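Local structure of alginate lyase (Paenibacillus sp. FPU-7, 6KFN) at residues I184-K187 and E188-G192; I215-G219 and N220-I224. The protein cleaves the polysaccharide alginate as an alginate lyase (EC 4.2.2.3), probably by beta-elimination, on a right-handed parallel beta-helix. One frame throughout, in Å; residues are numbered along the deposited sequence.

Contact 1: I184-K187 and E188-G192. With NA (sodium ion), chain B.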
ATOM      1  N   ILE A 184      -1.872  -5.444  -3.667  1.00  4.11           N
ATOM      2  CA  ILE A 184      -2.724  -4.293  -3.443  1.00  4.01           C
ATOM      3  C   ILE A 184      -4.172  -4.792  -3.387  1.00  3.75           C
ATOM      4  O   ILE A 184      -4.641  -5.450  -4.310  1.00  4.40           O
ATOM      5  CB  ILE A 184      -2.593  -3.212  -4.500  1.00  4.71           C
ATOM      6  CG1 ILE A 184      -1.108  -2.827  -4.683  1.00  5.32           C
ATOM      7  CG2 ILE A 184      -3.435  -1.988  -4.142  1.00  5.80           C
ATOM      8  CD1 ILE A 184      -0.829  -1.991  -5.876  1.00  6.41           C
ATOM      9  N   ASP A 185      -4.862  -4.461  -2.289  1.00  3.82           N
ATOM     10  CA  ASP A 185      -6.282  -4.801  -2.104  1.00  3.94           C
ATOM     11  C   ASP A 185      -7.026  -3.487  -1.988  1.00  3.69           C
ATOM     12  O   ASP A 185      -6.814  -2.747  -1.031  1.00  4.46           O
ATOM     13  CB  ASP A 185      -6.453  -5.695  -0.895  1.00  4.83           C
ATOM     14  CG  ASP A 185      -7.826  -6.315  -0.771  1.00  5.99           C
ATOM     15  OD1 ASP A 185      -8.661  -6.082  -1.625  1.00  8.33           O
ATOM     16  OD2 ASP A 185      -8.010  -7.097   0.213  1.00  7.63           O
ATOM     17  N   ILE A 186      -7.831  -3.169  -3.014  1.00  3.65           N
ATOM     18  CA  ILE A 186      -8.552  -1.897  -3.105  1.00  3.89           C
ATOM     19  C   ILE A 186      -9.992  -2.174  -2.684  1.00  3.84           C
ATOM     20  O   ILE A 186     -10.719  -2.848  -3.418  1.00  4.66           O
ATOM     21  CB  ILE A 186      -8.465  -1.329  -4.521  1.00  4.21           C
ATOM     22  CG1 ILE A 186      -7.010  -1.107  -4.934  1.00  4.98           C
ATOM     23  CG2 ILE A 186      -9.279  -0.050  -4.613  1.00  4.82           C
ATOM     24  CD1 ILE A 186      -6.807  -0.700  -6.373  1.00  5.71           C
ATOM     25  N   LYS A 187     -10.399  -1.699  -1.516  1.00  4.02           N
ATOM     26  CA  LYS A 187     -11.684  -2.088  -0.976  1.00  4.19           C
ATOM     27  C   LYS A 187     -12.866  -1.347  -1.587  1.00  4.04           C
ATOM     28  O   LYS A 187     -12.792  -0.197  -2.044  1.00  4.18           O
ATOM     29  CB  LYS A 187     -11.714  -1.873   0.539  1.00  4.99           C
ATOM     30  CG  LYS A 187     -10.732  -2.774   1.281  1.00  6.67           C
ATOM     31  CD  LYS A 187     -11.067  -4.252   1.030  1.00 24.50           C
ATOM     32  CE  LYS A 187     -10.245  -5.261   1.753  1.00 44.91           C
ATOM     33  NZ  LYS A 187     -10.500  -6.663   1.335  1.00 64.15           N
ATOM     34  N   GLU A 188     -14.006  -2.041  -1.514  1.00  4.28           N
ATOM     35  CA  GLU A 188     -15.295  -1.417  -1.742  1.00  4.35           C
ATOM     36  C   GLU A 188     -15.398  -0.142  -0.920  1.00  4.24           C
ATOM     37  O   GLU A 188     -14.990  -0.084   0.240  1.00  4.55           O
ATOM     38  CB  GLU A 188     -16.420  -2.398  -1.397  1.00  4.71           C
ATOM     39  CG  GLU A 188     -16.441  -2.936   0.049  1.00  5.22           C
ATOM     40  CD  GLU A 188     -15.674  -4.233   0.312  1.00  5.13           C
ATOM     41  OE1 GLU A 188     -14.629  -4.480  -0.337  1.00  5.25           O
ATOM     42  OE2 GLU A 188     -16.151  -4.975   1.200  1.00  6.09           O
ATOM     43  N   GLY A 189     -16.013   0.875  -1.528  1.00  4.32           N
ATOM     44  CA  GLY A 189     -16.198   2.179  -0.909  1.00  4.69           C
ATOM     45  C   GLY A 189     -15.166   3.216  -1.288  1.00  4.65           C
ATOM     46  O   GLY A 189     -15.419   4.403  -1.117  1.00  5.09           O
ATOM     47  N   THR A 190     -13.993   2.763  -1.765  1.00  4.27           N
ATOM     48  CA  THR A 190     -12.962   3.683  -2.218  1.00  4.32           C
ATOM     49  C   THR A 190     -13.206   4.079  -3.660  1.00  4.19           C
ATOM     50  O   THR A 190     -13.710   3.284  -4.466  1.00  4.39           O
ATOM     51  CB  THR A 190     -11.559   3.073  -2.077  1.00  4.26           C
ATOM     52  OG1 THR A 190     -11.359   2.003  -3.026  1.00  4.31           O
ATOM     53  CG2 THR A 190     -11.268   2.614  -0.665  1.00  4.79           C
ATOM     54  N   VAL A 191     -12.792   5.301  -3.990  1.00  4.30           N
ATOM     55  CA  VAL A 191     -12.929   5.851  -5.329  1.00  4.49           C
ATOM     56  C   VAL A 191     -11.602   6.438  -5.778  1.00  4.25           C
ATOM     57  O   VAL A 191     -10.987   7.205  -5.055  1.00  4.52           O
ATOM     58  CB  VAL A 191     -14.036   6.925  -5.358  1.00  5.34           C
ATOM     59  CG1 VAL A 191     -14.124   7.596  -6.637  1.00  6.94           C
ATOM     60  CG2 VAL A 191     -15.386   6.335  -4.959  1.00  7.24           C
ATOM     61  N   GLY A 192     -11.197   6.106  -7.007  1.00  4.25           N
ATOM     62  CA  GLY A 192     -10.125   6.827  -7.661  1.00  4.54           C
ATOM     63  C   GLY A 192      -8.706   6.395  -7.336  1.00  4.26           C
ATOM     64  O   GLY A 192      -7.766   7.153  -7.554  1.00  5.47           O
TER
HETATM   65 NA    NA B 401      -7.169  -9.264   1.057  1.00  8.11          NA
HETATM   66  O   HOH W   1     -13.338  -6.713   0.733  1.00 13.60           O
HETATM   67  O   HOH W   2      -8.866  -9.022   2.780  1.00 21.89           O
HETATM   68  O   HOH W   3      -6.641 -11.479   1.809  1.00 10.65           O
HETATM   69  O   HOH W   4      -8.633 -10.427  -0.403  1.00 15.32           O
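Lys187 and Thr190 close a type II beta turn just past strand 184-186, where a coil of the right-handed parallel beta-helix leaves one sheet and bends toward strand 194-196. Thr190 N gives the turn its backbone hydrogen bond, to Lys187 O at 3.2 Å. Gly189 holds the third position with a positive phi, where a CB would press on the carbonyl oxygen of Glu188. Thr190 then grips the same acceptor a second time: OG1 donates to Lys187 O at 2.8 Å, lying in the carbonyl plane, whereas the amide N is tilted 31° from it. With chi1 at 70°, OG1 sits between the backbone N and carbonyl carbon of Thr190, pointing back at the strand. There it also meets Ile186 CG2 at 3.3 Å, the two side chains crossing at about a right angle. The side chains of Lys187 and Glu188 run side by side in the same direction, yet their charged ends do not meet. A water that accepts from Lys187 NZ lies 2.8 Å from Glu188 OE1, while Glu188 OE2 accepts from Lys155 N. Lys187 NZ instead forms a salt bridge with Asp185 OD2, approaching from above the carboxylate plane. That same OD2 binds a sodium ion at 2.5 Å, beside Glu147, Glu182 and three waters, one of which accepts a hydrogen bond from Lys187 NZ at 3.2 Å.

Contact 2: I215-G219 and N220-I224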
ATOM      1  N   ILE A 215      -3.538  -7.858  -7.614  1.00  3.82           N
ATOM      2  CA  ILE A 215      -4.434  -6.797  -7.197  1.00  3.74           C
ATOM      3  C   ILE A 215      -5.850  -7.363  -7.213  1.00  3.50           C
ATOM      4  O   ILE A 215      -6.228  -8.096  -8.136  1.00  4.25           O
ATOM      5  CB  ILE A 215      -4.371  -5.554  -8.135  1.00  4.11           C
ATOM      6  CG1 ILE A 215      -2.919  -5.075  -8.271  1.00  4.51           C
ATOM      7  CG2 ILE A 215      -5.288  -4.453  -7.603  1.00  4.80           C
ATOM      8  CD1 ILE A 215      -2.743  -3.871  -9.181  1.00  5.50           C
ATOM      9  N   ASP A 216      -6.638  -7.007  -6.205  1.00  3.80           N
ATOM     10  CA  ASP A 216      -8.088  -7.195  -6.224  1.00  4.23           C
ATOM     11  C   ASP A 216      -8.709  -5.810  -6.120  1.00  3.87           C
ATOM     12  O   ASP A 216      -8.383  -5.061  -5.206  1.00  4.81           O
ATOM     13  CB  ASP A 216      -8.580  -8.093  -5.104  1.00  4.92           C
ATOM     14  CG  ASP A 216     -10.016  -8.571  -5.277  1.00  5.29           C
ATOM     15  OD1 ASP A 216     -10.580  -8.382  -6.384  1.00  6.00           O
ATOM     16  OD2 ASP A 216     -10.534  -9.154  -4.297  1.00  6.35           O
ATOM     17  N   VAL A 217      -9.582  -5.496  -7.077  1.00  3.81           N
ATOM     18  CA  VAL A 217     -10.230  -4.185  -7.166  1.00  3.93           C
ATOM     19  C   VAL A 217     -11.686  -4.349  -6.773  1.00  3.82           C
ATOM     20  O   VAL A 217     -12.468  -4.953  -7.514  1.00  4.22           O
ATOM     21  CB  VAL A 217     -10.141  -3.570  -8.558  1.00  4.27           C
ATOM     22  CG1 VAL A 217     -10.788  -2.194  -8.545  1.00  5.21           C
ATOM     23  CG2 VAL A 217      -8.705  -3.506  -9.047  1.00  4.90           C
ATOM     24  N   LYS A 218     -12.002  -3.854  -5.612  1.00  3.88           N
ATOM     25  CA  LYS A 218     -13.391  -3.807  -5.120  0.51  5.09           C
ATOM     26  C   LYS A 218     -13.973  -2.377  -5.028  1.00  3.80           C
ATOM     27  O   LYS A 218     -15.212  -2.059  -4.847  1.00  4.37           O
ATOM     28  CB  LYS A 218     -13.516  -4.535  -3.790  0.51 11.87           C
ATOM     29  CG  LYS A 218     -13.521  -6.036  -3.974  0.51 12.30           C
ATOM     30  CD  LYS A 218     -13.072  -6.779  -2.774  0.51 29.99           C
ATOM     31  CE  LYS A 218     -11.599  -6.571  -2.642  0.51 10.33           C
ATOM     32  NZ  LYS A 218     -10.906  -7.698  -1.973  0.51 13.98           N
ATOM     33  N   GLY A 219     -13.064  -1.346  -5.117  1.00  3.83           N
ATOM     34  CA  GLY A 219     -13.468   0.045  -5.213  1.00  4.08           C
ATOM     35  C   GLY A 219     -13.826   0.421  -6.639  1.00  4.07           C
ATOM     36  O   GLY A 219     -13.821  -0.413  -7.545  1.00  4.62           O
ATOM     37  N   ASN A 220     -14.165   1.700  -6.792  1.00  4.04           N
ATOM     38  CA  ASN A 220     -14.582   2.260  -8.066  1.00  3.86           C
ATOM     39  C   ASN A 220     -13.516   3.188  -8.627  1.00  3.71           C
ATOM     40  O   ASN A 220     -12.694   3.764  -7.898  1.00  4.25           O
ATOM     41  CB  ASN A 220     -15.896   3.016  -7.959  1.00  4.33           C
ATOM     42  CG  ASN A 220     -17.073   2.065  -7.806  1.00  4.61           C
ATOM     43  OD1 ASN A 220     -16.906   0.842  -7.772  1.00  5.00           O
ATOM     44  ND2 ASN A 220     -18.262   2.614  -7.713  1.00  5.44           N
ATOM     45  N   ASP A 221     -13.565   3.351  -9.954  1.00  4.03           N
ATOM     46  CA  ASP A 221     -12.710   4.312 -10.656  1.00  4.42           C
ATOM     47  C   ASP A 221     -11.222   4.052 -10.450  1.00  4.29           C
ATOM     48  O   ASP A 221     -10.415   4.981 -10.517  1.00  5.29           O
ATOM     49  CB  ASP A 221     -13.086   5.766 -10.337  1.00  4.56           C
ATOM     50  CG  ASP A 221     -14.528   6.108 -10.667  1.00  4.79           C
ATOM     51  OD1 ASP A 221     -15.164   5.358 -11.448  1.00  5.45           O
ATOM     52  OD2 ASP A 221     -14.997   7.138 -10.128  1.00  6.32           O
ATOM     53  N   ALA A 222     -10.855   2.808 -10.214  1.00  4.42           N
ATOM     54  CA  ALA A 222      -9.445   2.485 -10.054  1.00  4.56           C
ATOM     55  C   ALA A 222      -8.765   2.557 -11.410  1.00  4.53           C
ATOM     56  O   ALA A 222      -9.335   2.197 -12.435  1.00  5.81           O
ATOM     57  CB  ALA A 222      -9.287   1.094  -9.457  1.00  5.72           C
ATOM     58  N   VAL A 223      -7.525   3.040 -11.426  1.00  4.31           N
ATOM     59  CA  VAL A 223      -6.709   3.117 -12.625  1.00  4.95           C
ATOM     60  C   VAL A 223      -5.437   2.335 -12.356  1.00  4.47           C
ATOM     61  O   VAL A 223      -4.648   2.725 -11.505  1.00  5.24           O
ATOM     62  CB  VAL A 223      -6.407   4.567 -13.015  1.00  6.17           C
ATOM     63  CG1 VAL A 223      -5.476   4.619 -14.214  1.00  9.84           C
ATOM     64  CG2 VAL A 223      -7.706   5.315 -13.315  1.00  7.92           C
ATOM     65  N   ILE A 224      -5.258   1.250 -13.103  1.00  4.70           N
ATOM     66  CA  ILE A 224      -4.160   0.315 -12.953  1.00  4.27           C
ATOM     67  C   ILE A 224      -3.372   0.417 -14.262  1.00  4.27           C
ATOM     68  O   ILE A 224      -3.805  -0.160 -15.276  1.00  4.69           O
ATOM     69  CB  ILE A 224      -4.667  -1.111 -12.686  1.00  4.86           C
ATOM     70  CG1 ILE A 224      -5.724  -1.136 -11.563  1.00  6.63           C
ATOM     71  CG2 ILE A 224      -3.508  -2.066 -12.519  1.00  5.33           C
ATOM     72  CD1 ILE A 224      -5.282  -0.640 -10.220  1.00 13.96           C
TER
HETATM   73  O   HOH W   5     -12.634   0.315 -10.054  1.00  4.57           O
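Ile215 and Ile224 reach toward each other tip to tip, Ile215 CD1 meeting Ile224 CG2 at 3.9 Å, as the beta-helix chain turns from strand 215-217 into the strand beginning at Val223. The end-to-end directions of the two segments are 151° apart, so that apolar side chains of the two arms face each other. Nearer the bend Val217 faces Ala222: a chi1 of -178° sets CG1 opposite the backbone N, where it touches Ala222 CB at 3.7 Å. Phe256 of the following coil packs on both Val217 and Ile224, extending the apolar stack along the interior. At the bend no direct hydrogen bond spans the segments; a water donates to Gly219 O at 2.9 Å and accepts from Ala222 N at 3.1 Å. Although its CB points away, the Asn220 side chain folds back, OD1 coming to 3.3 Å from Gly219 C; OD1 also accepts from Gln252 N and ND2 donates to Gly249 O, both in the next coil. An alanine at Asn220 would probably leave these two partners without mates. Dispersion between aliphatic side chains thus joins the arms; a water links backbone atoms of the bend, and the Asn220 amide ties it to the next coil.

How the contacts relate
Contacts 1 and 2 show two successive coils of the beta-helix leaving the same sheet at equivalent places, by differently built bends: their centres lie about 6 Å apart, and strands 184-186 and 215-217 are parallel neighbours. Ile186 O and Lys218 N, 2.7 Å apart, form a probable hydrogen bond, and Lys218 CB packs at 3.4 Å from Glu188 N. In one of its two conformers, Lys218 NZ makes a salt bridge at 2.8 Å to Asp185 OD1, the carboxylate oxygen not used for sodium. In that conformer Lys218 probably adds a positive charge to the second shell of the metal site, its NZ about 5 Å from the sodium ion. Asp185 thus pairs with a lysine of each coil, Lys187 at OD2 and Lys218 at OD1.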